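Local coordinates for capsular polysaccharide export system protein KpsC (Thermosulfurimonas dismutans, PDB 6MGD) that transfers Kdo in a beta-2,7 linkage, probably from an activated CMP-Kdo donor, while building the glycolipid that holds capsules on Gram-negative bacteria, at residues 147-152 / 191-196; 183-188 / 258-263; 297-302 / 306-311. All blocks are in the same frame, centred on the assembly; numbering follows the deposited sequence.

How the contacts relate
Contacts 1 and 2 share one Rossmann-like domain of a GT-B fold. Their centres are about 17 Å apart and they touch: R186 NH2 lies 2.8 Å from A192 O, a probable hydrogen bond. Helix 178-188 leads into strand 193-197, and both contacts reach the same parallel sheet. Contact 3 belongs to the other sheet, across the centre of the chain. Its centre is about 34 Å from that of contact 2 and 40 Å from contact 1's. The nearest atoms of contacts 2 and 3 are about 11 Å apart, those of contacts 1 and 3 about 25 Å. The active site of GT-B enzymes usually lies in the cleft between the two domains, and probably does here.

Contact 1. Residues 147-152 / 191-196; sequences RPPRTD and NAYIVY
P149 and T151 of the loop 147-152 rest on Y193, at the start of strand 193-197. This strand belongs to the six-stranded parallel sheet of the Rossmann-like domain, in the strand order 3-2-1-4-5-6, so the contact lays a surface loop on the sheet of a GT-B half. The loop runs on into strand 155-159, the neighbour of 193-197. R147 begins away from the strand; its guanidinium swings back but stays short of contact with it. P148 turns away. P149 carries the contact. Its ring lies over one face of Y193, with CG 3.7 Å from the ring centroid. CG sits 25° off the ring normal, toward the rim. The pair is a CH-pi contact, closest at P149 CG and Y193 CE1, 3.4 Å apart. P149 CB covers the far end of the ring, 3.8 Å from Y193 CZ. After R150 the chain brings T151 back. Its CG2 methyl comes 4.3 Å from Y193 CB, near the root of the side chain. T151 OG1 turns instead to D152 OD1 and donates a 3.2 Å hydrogen bond nearly along the carboxylate C-O axis. Y193 reaches under the loop because its CG is anti to the backbone N (chi1 -172°). With an alanine here, P149 would probably lose the ring face it rests on, and E222 the hydroxyl that binds it. I155 touches both P149 and Y193, while helix 178-188 packs on I194, on the other side of the sheet. At the tip of the tyrosine, OH is hydrogen-bonded to E222 OE1.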
loop_
_atom_site.group_PDB
_atom_site.type_symbol
_atom_site.label_atom_id
_atom_site.label_comp_id
_atom_site.label_asym_id
_atom_site.label_seq_id
_atom_site.Cartn_x
_atom_site.Cartn_y
_atom_site.Cartn_z
ATOM N N ARG A 147 -11.974 -10.323 -24.097
ATOM C CA ARG A 147 -11.780 -9.804 -22.747
ATOM C C ARG A 147 -12.901 -8.828 -22.325
ATOM O O ARG A 147 -13.703 -9.165 -21.451
ATOM C CB ARG A 147 -10.398 -9.140 -22.624
ATOM C CG ARG A 147 -9.358 -9.946 -21.873
ATOM C CD ARG A 147 -9.727 -10.017 -20.411
ATOM N NE ARG A 147 -10.232 -8.732 -19.938
ATOM C CZ ARG A 147 -11.207 -8.601 -19.045
ATOM N NH1 ARG A 147 -11.783 -9.681 -18.535
ATOM N NH2 ARG A 147 -11.613 -7.396 -18.670
ATOM N N PRO A 148 -12.989 -7.646 -22.940
ATOM C CA PRO A 148 -13.889 -6.620 -22.415
ATOM C C PRO A 148 -15.285 -6.766 -22.992
ATOM O O PRO A 148 -15.466 -6.788 -24.218
ATOM C CB PRO A 148 -13.228 -5.312 -22.872
ATOM C CG PRO A 148 -12.399 -5.703 -24.102
ATOM C CD PRO A 148 -12.437 -7.212 -24.239
ATOM N N PRO A 149 -16.302 -6.857 -22.139
ATOM C CA PRO A 149 -17.666 -7.042 -22.643
ATOM C C PRO A 149 -18.163 -5.812 -23.383
ATOM O O PRO A 149 -17.838 -4.672 -23.041
ATOM C CB PRO A 149 -18.481 -7.290 -21.370
ATOM C CG PRO A 149 -17.717 -6.566 -20.310
ATOM C CD PRO A 149 -16.266 -6.735 -20.672
ATOM N N ARG A 150 -18.959 -6.060 -24.419
ATOM C CA ARG A 150 -19.590 -5.005 -25.207
ATOM C C ARG A 150 -21.016 -4.844 -24.696
ATOM O O ARG A 150 -21.897 -5.645 -25.021
ATOM C CB ARG A 150 -19.563 -5.343 -26.694
ATOM C CG ARG A 150 -18.171 -5.426 -27.294
ATOM C CD ARG A 150 -17.497 -4.067 -27.299
ATOM N NE ARG A 150 -18.311 -3.059 -27.970
ATOM C CZ ARG A 150 -18.341 -2.875 -29.286
ATOM N NH1 ARG A 150 -17.601 -3.636 -30.081
ATOM N NH2 ARG A 150 -19.111 -1.930 -29.808
ATOM N N THR A 151 -21.245 -3.809 -23.893
ATOM C CA THR A 151 -22.557 -3.583 -23.309
ATOM C C THR A 151 -22.768 -2.089 -23.114
ATOM O O THR A 151 -21.838 -1.285 -23.221
ATOM C CB THR A 151 -22.715 -4.328 -21.977
ATOM O OG1 THR A 151 -24.086 -4.287 -21.563
ATOM C CG2 THR A 151 -21.849 -3.685 -20.907
ATOM N N ASP A 152 -24.017 -1.725 -22.829
ATOM C CA ASP A 152 -24.390 -0.348 -22.541
ATOM C C ASP A 152 -24.275 0.000 -21.063
ATOM O O ASP A 152 -24.382 1.180 -20.710
ATOM C CB ASP A 152 -25.823 -0.085 -23.016
ATOM C CG ASP A 152 -26.819 -1.067 -22.427
ATOM O OD1 ASP A 152 -26.419 -2.209 -22.118
ATOM O OD2 ASP A 152 -28.002 -0.697 -22.271
ATOM N N ASN A 191 -27.352 -1.697 -11.853
ATOM C CA ASN A 191 -27.392 -2.014 -13.275
ATOM C C ASN A 191 -26.022 -2.104 -13.929
ATOM O O ASN A 191 -25.942 -2.477 -15.106
ATOM C CB ASN A 191 -28.228 -0.968 -14.026
ATOM C CG ASN A 191 -29.633 -0.842 -13.478
ATOM O OD1 ASN A 191 -29.980 0.163 -12.857
ATOM N ND2 ASN A 191 -30.453 -1.862 -13.709
ATOM N N ALA A 192 -24.951 -1.774 -13.216
ATOM C CA ALA A 192 -23.626 -1.776 -13.814
ATOM C C ALA A 192 -23.157 -3.203 -14.092
ATOM O O ALA A 192 -23.635 -4.174 -13.499
ATOM C CB ALA A 192 -22.627 -1.062 -12.903
ATOM N N TYR A 193 -22.209 -3.320 -15.020
ATOM C CA TYR A 193 -21.567 -4.596 -15.316
ATOM C C TYR A 193 -20.385 -4.758 -14.368
ATOM O O TYR A 193 -19.382 -4.045 -14.484
ATOM C CB TYR A 193 -21.122 -4.666 -16.775
ATOM C CG TYR A 193 -20.632 -6.036 -17.199
ATOM C CD1 TYR A 193 -19.332 -6.447 -16.930
ATOM C CD2 TYR A 193 -21.471 -6.919 -17.869
ATOM C CE1 TYR A 193 -18.883 -7.698 -17.308
ATOM C CE2 TYR A 193 -21.028 -8.172 -18.257
ATOM C CZ TYR A 193 -19.732 -8.554 -17.974
ATOM O OH TYR A 193 -19.284 -9.799 -18.356
ATOM N N ILE A 194 -20.502 -5.690 -13.431
ATOM C CA ILE A 194 -19.484 -5.917 -12.413
ATOM C C ILE A 194 -18.692 -7.158 -12.795
ATOM O O ILE A 194 -19.266 -8.238 -12.984
ATOM C CB ILE A 194 -20.109 -6.068 -11.017
ATOM C CG1 ILE A 194 -20.942 -4.831 -10.673
ATOM C CG2 ILE A 194 -19.025 -6.297 -9.975
ATOM C CD1 ILE A 194 -21.620 -4.903 -9.326
ATOM N N VAL A 195 -17.378 -7.002 -12.916
ATOM C CA VAL A 195 -16.466 -8.109 -13.173
ATOM C C VAL A 195 -15.533 -8.224 -11.975
ATOM O O VAL A 195 -14.865 -7.250 -11.604
ATOM C CB VAL A 195 -15.681 -7.917 -14.481
ATOM C CG1 VAL A 195 -15.209 -6.479 -14.623
ATOM C CG2 VAL A 195 -14.503 -8.868 -14.536
ATOM N N TYR A 196 -15.500 -9.404 -11.362
ATOM C CA TYR A 196 -14.702 -9.645 -10.168
ATOM C C TYR A 196 -13.389 -10.306 -10.563
ATOM O O TYR A 196 -13.385 -11.408 -11.124
ATOM C CB TYR A 196 -15.459 -10.517 -9.168
ATOM C CG TYR A 196 -14.649 -10.892 -7.946
ATOM C CD1 TYR A 196 -14.252 -9.926 -7.029
ATOM C CD2 TYR A 196 -14.295 -12.212 -7.701
ATOM C CE1 TYR A 196 -13.519 -10.264 -5.907
ATOM C CE2 TYR A 196 -13.563 -12.560 -6.581
ATOM C CZ TYR A 196 -13.177 -11.580 -5.689
ATOM O OH TYR A 196 -12.447 -11.919 -4.572
#

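Contact 2. Residues 183-188 / 258-263; sequences KSVREH and TCYGHP
Y260 meets the last turns of helix 178-188 through S184, V185 and H188. Its side chain leaves the loop that follows strand 257-259, with CG anti to the carbonyl carbon (chi1 -69°), and points at the helix. The tight part is at V185. The valine side chain crosses the tyrosine at about a right angle. Its CG2 methyl lies 3.5 Å from Y260 CZ, and V185 CA is 3.3 Å from Y260 OH. The hydroxyl is thus pressed close to the helix backbone, but its polar partner is elsewhere: it is hydrogen-bonded to H240 ND1. S184 comes in at the ring edge, near the ring plane, with OG 3.3 Å from Y260 CE2.

The looser part is at H188, on the solvent side. Its ring forms an offset edge-to-face pair with Y260, which turns an edge toward the imidazole face. The centroids are 6.0 Å apart and the planes meet at 77°. The nearest approach is no closer than 4.1 Å, between H188 ND1 and Y260 CE2. H188 is nevertheless fixed in rotation. ND1 donates a 2.7 Å hydrogen bond, almost straight at 174°, to S184 O one turn back, and this acceptor lies in the imidazole plane. H188 N reaches the same oxygen from the opposite face of its plane, so S184 O is gripped twice.

The contact ties the helix to the sheet beneath it. V185 also packs on I194, I156, V158 and H240, from strands 193-197, 155-159 and 238-241. Y260 pairs through its backbone with V241 and packs on I274.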
loop_
_atom_site.group_PDB
_atom_site.type_symbol
_atom_site.label_atom_id
_atom_site.label_comp_id
_atom_site.label_asym_id
_atom_site.label_seq_id
_atom_site.Cartn_x
_atom_site.Cartn_y
_atom_site.Cartn_z
ATOM N N LYS A 183 -21.107 -7.784 -2.584
ATOM C CA LYS A 183 -22.478 -7.457 -2.206
ATOM C C LYS A 183 -22.680 -5.948 -2.164
ATOM O O LYS A 183 -23.563 -5.407 -2.835
ATOM C CB LYS A 183 -22.814 -8.083 -0.853
ATOM C CG LYS A 183 -23.328 -9.508 -0.931
ATOM C CD LYS A 183 -23.605 -10.068 0.458
ATOM C CE LYS A 183 -24.451 -9.112 1.287
ATOM N NZ LYS A 183 -25.749 -8.794 0.628
ATOM N N SER A 184 -21.844 -5.250 -1.390
ATOM C CA SER A 184 -21.980 -3.804 -1.258
ATOM C C SER A 184 -21.791 -3.088 -2.590
ATOM O O SER A 184 -22.427 -2.054 -2.828
ATOM C CB SER A 184 -20.980 -3.278 -0.230
ATOM O OG SER A 184 -21.076 -1.871 -0.109
ATOM N N VAL A 185 -20.926 -3.610 -3.464
ATOM C CA VAL A 185 -20.729 -2.984 -4.770
ATOM C C VAL A 185 -22.007 -3.059 -5.594
ATOM O O VAL A 185 -22.404 -2.083 -6.243
ATOM C CB VAL A 185 -19.543 -3.633 -5.509
ATOM C CG1 VAL A 185 -19.516 -3.188 -6.965
ATOM C CG2 VAL A 185 -18.230 -3.274 -4.834
ATOM N N ARG A 186 -22.679 -4.212 -5.574
ATOM C CA ARG A 186 -23.892 -4.360 -6.368
ATOM C C ARG A 186 -25.035 -3.525 -5.801
ATOM O O ARG A 186 -25.824 -2.953 -6.563
ATOM C CB ARG A 186 -24.297 -5.831 -6.461
ATOM C CG ARG A 186 -25.630 -6.043 -7.164
ATOM C CD ARG A 186 -25.571 -7.150 -8.205
ATOM N NE ARG A 186 -24.645 -6.853 -9.298
ATOM C CZ ARG A 186 -24.942 -6.092 -10.347
ATOM N NH1 ARG A 186 -26.140 -5.532 -10.445
ATOM N NH2 ARG A 186 -24.042 -5.883 -11.297
ATOM N N GLU A 187 -25.142 -3.436 -4.472
ATOM C CA GLU A 187 -26.232 -2.664 -3.880
ATOM C C GLU A 187 -26.152 -1.198 -4.285
ATOM O O GLU A 187 -27.180 -0.557 -4.531
ATOM C CB GLU A 187 -26.221 -2.793 -2.354
ATOM C CG GLU A 187 -26.126 -4.216 -1.806
ATOM C CD GLU A 187 -27.412 -5.019 -1.930
ATOM O OE1 GLU A 187 -28.065 -4.973 -2.995
ATOM O OE2 GLU A 187 -27.767 -5.710 -0.951
ATOM N N HIS A 188 -24.937 -0.651 -4.369
ATOM C CA HIS A 188 -24.770 0.737 -4.777
ATOM C C HIS A 188 -24.836 0.919 -6.288
ATOM O O HIS A 188 -25.040 2.047 -6.750
ATOM C CB HIS A 188 -23.442 1.287 -4.247
ATOM C CG HIS A 188 -23.405 1.451 -2.759
ATOM N ND1 HIS A 188 -23.076 0.422 -1.902
ATOM C CD2 HIS A 188 -23.660 2.524 -1.974
ATOM C CE1 HIS A 188 -23.128 0.855 -0.655
ATOM N NE2 HIS A 188 -23.480 2.128 -0.671
ATOM N N THR A 258 -13.770 4.030 -6.453
ATOM C CA THR A 258 -14.598 4.092 -5.256
ATOM C C THR A 258 -14.004 3.170 -4.200
ATOM O O THR A 258 -13.685 2.013 -4.491
ATOM C CB THR A 258 -16.041 3.684 -5.570
ATOM O OG1 THR A 258 -16.618 4.630 -6.479
ATOM C CG2 THR A 258 -16.882 3.626 -4.299
ATOM N N CYS A 259 -13.847 3.681 -2.983
ATOM C CA CYS A 259 -13.251 2.927 -1.888
ATOM C C CYS A 259 -14.332 2.510 -0.901
ATOM O O CYS A 259 -15.120 3.345 -0.447
ATOM C CB CYS A 259 -12.171 3.748 -1.179
ATOM S SG CYS A 259 -10.721 4.113 -2.200
ATOM N N TYR A 260 -14.371 1.219 -0.580
ATOM C CA TYR A 260 -15.305 0.700 0.407
ATOM C C TYR A 260 -14.665 0.501 1.774
ATOM O O TYR A 260 -15.375 0.181 2.733
ATOM C CB TYR A 260 -15.917 -0.617 -0.086
ATOM C CG TYR A 260 -16.847 -0.440 -1.269
ATOM C CD1 TYR A 260 -16.344 -0.195 -2.541
ATOM C CD2 TYR A 260 -18.227 -0.515 -1.114
ATOM C CE1 TYR A 260 -17.184 -0.026 -3.623
ATOM C CE2 TYR A 260 -19.078 -0.350 -2.193
ATOM C CZ TYR A 260 -18.548 -0.106 -3.446
ATOM O OH TYR A 260 -19.383 0.060 -4.529
ATOM N N GLY A 261 -13.351 0.676 1.877
ATOM C CA GLY A 261 -12.654 0.714 3.146
ATOM C C GLY A 261 -11.930 2.036 3.308
ATOM O O GLY A 261 -12.422 3.069 2.844
ATOM N N HIS A 262 -10.759 2.025 3.945
ATOM C CA HIS A 262 -9.968 3.238 4.163
ATOM C C HIS A 262 -8.502 2.977 3.835
ATOM O O HIS A 262 -7.649 2.947 4.732
ATOM C CB HIS A 262 -10.112 3.738 5.599
ATOM C CG HIS A 262 -11.449 4.334 5.905
ATOM N ND1 HIS A 262 -12.012 4.293 7.163
ATOM C CD2 HIS A 262 -12.330 4.998 5.120
ATOM C CE1 HIS A 262 -13.186 4.898 7.137
ATOM N NE2 HIS A 262 -13.403 5.334 5.909
ATOM N N PRO A 263 -8.172 2.797 2.556
ATOM C CA PRO A 263 -6.765 2.642 2.175
ATOM C C PRO A 263 -6.012 3.951 2.353
ATOM O O PRO A 263 -6.587 4.999 2.665
ATOM C CB PRO A 263 -6.834 2.232 0.702
ATOM C CG PRO A 263 -8.125 2.796 0.223
ATOM C CD PRO A 263 -9.072 2.704 1.392
#

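Contact 3. Residues 297-302 / 306-311; sequences YPMYVS and GNRISA
Bends at chi2 (-76°) and chi3 (-70°) fold R308 back, so that its guanidinium lies against M299. M299 CG sits over one guanidinium face, 3.7 Å from R308 NH2. The two segments form a compact turn with a single beta bridge, V301 to R308, just after strand 298-300. S302 N donates to N307 O at 2.7 Å. I309 N donates to Y300 O at 3.0 Å. The bond from G306 N to S302 O is weak. Y300 N donates a 2.6 Å hydrogen bond to a water, which also accepts from R308 NE. The Y300 ring lies under A311, whose CA is 3.9 Å from the ring centroid in a CH-pi contact. A311 opens helix 311-322. S310 N-caps it, and E313 OE1 accepts from S310 N, consistent with a capping box. Y300 OH bonds to L294 O, and S302 OG to E317. I309 CG2 packs 3.8 Å from S302 CB. With a water at NE and the apolar M299 over one face, the positive R308 guanidinium is probably placed by packing and hydration, and not by a charge partner within these two segments.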
loop_
_atom_site.group_PDB
_atom_site.type_symbol
_atom_site.label_atom_id
_atom_site.label_comp_id
_atom_site.label_asym_id
_atom_site.label_seq_id
_atom_site.Cartn_x
_atom_site.Cartn_y
_atom_site.Cartn_z
ATOM N N TYR A 297 7.820 9.060 1.099
ATOM C CA TYR A 297 7.537 8.067 2.136
ATOM C C TYR A 297 8.453 6.851 2.062
ATOM O O TYR A 297 9.059 6.501 3.089
ATOM C CB TYR A 297 6.056 7.675 2.074
ATOM C CG TYR A 297 5.590 6.727 3.152
ATOM C CD1 TYR A 297 5.735 7.045 4.499
ATOM C CD2 TYR A 297 4.967 5.529 2.823
ATOM C CE1 TYR A 297 5.291 6.184 5.489
ATOM C CE2 TYR A 297 4.516 4.664 3.804
ATOM C CZ TYR A 297 4.683 4.995 5.135
ATOM O OH TYR A 297 4.239 4.134 6.113
ATOM N N PRO A 298 8.606 6.164 0.928
ATOM C CA PRO A 298 9.410 4.941 0.919
ATOM C C PRO A 298 10.870 5.204 0.578
ATOM O O PRO A 298 11.226 6.192 -0.068
ATOM C CB PRO A 298 8.742 4.093 -0.177
ATOM C CG PRO A 298 7.806 5.041 -0.927
ATOM C CD PRO A 298 8.057 6.423 -0.412
ATOM N N MET A 299 11.717 4.291 1.039
ATOM C CA MET A 299 13.122 4.287 0.666
ATOM C C MET A 299 13.312 3.534 -0.647
ATOM O O MET A 299 12.479 2.719 -1.051
ATOM C CB MET A 299 13.975 3.649 1.766
ATOM C CG MET A 299 13.974 4.413 3.078
ATOM S SD MET A 299 14.882 3.573 4.394
ATOM C CE MET A 299 13.909 2.082 4.578
ATOM N N TYR A 300 14.421 3.827 -1.322
ATOM C CA TYR A 300 14.776 3.148 -2.562
ATOM C C TYR A 300 16.272 2.875 -2.563
ATOM O O TYR A 300 17.072 3.796 -2.377
ATOM C CB TYR A 300 14.392 3.978 -3.794
ATOM C CG TYR A 300 12.911 4.264 -3.931
ATOM C CD1 TYR A 300 12.364 5.447 -3.449
ATOM C CD2 TYR A 300 12.061 3.356 -4.553
ATOM C CE1 TYR A 300 11.012 5.717 -3.576
ATOM C CE2 TYR A 300 10.707 3.616 -4.686
ATOM C CZ TYR A 300 10.188 4.798 -4.194
ATOM O OH TYR A 300 8.839 5.062 -4.321
ATOM N N VAL A 301 16.644 1.614 -2.769
ATOM C CA VAL A 301 18.041 1.200 -2.847
ATOM C C VAL A 301 18.254 0.477 -4.168
ATOM O O VAL A 301 17.477 -0.414 -4.526
ATOM C CB VAL A 301 18.442 0.298 -1.662
ATOM C CG1 VAL A 301 19.778 -0.382 -1.934
ATOM C CG2 VAL A 301 18.512 1.113 -0.381
ATOM N N SER A 302 19.306 0.862 -4.888
ATOM C CA SER A 302 19.591 0.276 -6.191
ATOM C C SER A 302 19.867 -1.218 -6.074
ATOM O O SER A 302 20.565 -1.670 -5.163
ATOM C CB SER A 302 20.791 0.975 -6.828
ATOM O OG SER A 302 21.224 0.283 -7.986
ATOM N N GLY A 306 23.612 -1.024 -4.773
ATOM C CA GLY A 306 23.210 -0.960 -3.383
ATOM C C GLY A 306 23.163 0.422 -2.775
ATOM O O GLY A 306 23.107 0.538 -1.545
ATOM N N ASN A 307 23.183 1.473 -3.588
ATOM C CA ASN A 307 23.121 2.836 -3.082
ATOM C C ASN A 307 21.683 3.344 -3.076
ATOM O O ASN A 307 20.805 2.812 -3.758
ATOM C CB ASN A 307 23.999 3.766 -3.921
ATOM C CG ASN A 307 25.479 3.506 -3.722
ATOM O OD1 ASN A 307 26.183 3.111 -4.650
ATOM N ND2 ASN A 307 25.960 3.735 -2.505
ATOM N N ARG A 308 21.450 4.389 -2.286
ATOM C CA ARG A 308 20.140 5.024 -2.256
ATOM C C ARG A 308 19.910 5.795 -3.549
ATOM O O ARG A 308 20.772 6.564 -3.990
ATOM C CB ARG A 308 20.026 5.956 -1.049
ATOM C CG ARG A 308 19.897 5.235 0.288
ATOM C CD ARG A 308 18.494 4.674 0.489
ATOM N NE ARG A 308 17.504 5.728 0.692
ATOM C CZ ARG A 308 17.111 6.164 1.885
ATOM N NH1 ARG A 308 17.626 5.633 2.987
ATOM N NH2 ARG A 308 16.203 7.129 1.979
ATOM N N ILE A 309 18.748 5.579 -4.166
ATOM C CA ILE A 309 18.400 6.199 -5.435
ATOM C C ILE A 309 17.007 6.807 -5.315
ATOM O O ILE A 309 16.257 6.526 -4.379
ATOM C CB ILE A 309 18.456 5.202 -6.610
ATOM C CG1 ILE A 309 17.433 4.082 -6.405
ATOM C CG2 ILE A 309 19.853 4.622 -6.755
ATOM C CD1 ILE A 309 17.412 3.054 -7.523
ATOM N N SER A 310 16.668 7.654 -6.285
ATOM C CA SER A 310 15.351 8.265 -6.311
ATOM C C SER A 310 14.316 7.277 -6.840
ATOM O O SER A 310 14.643 6.229 -7.405
ATOM C CB SER A 310 15.362 9.532 -7.165
ATOM O OG SER A 310 15.523 9.221 -8.538
ATOM N N ALA A 311 13.041 7.624 -6.644
ATOM C CA ALA A 311 11.962 6.785 -7.153
ATOM C C ALA A 311 12.016 6.671 -8.670
ATOM O O ALA A 311 11.610 5.646 -9.232
ATOM C CB ALA A 311 10.608 7.336 -6.708
HETATM O O HOH W 1 15.077 6.336 -1.231
#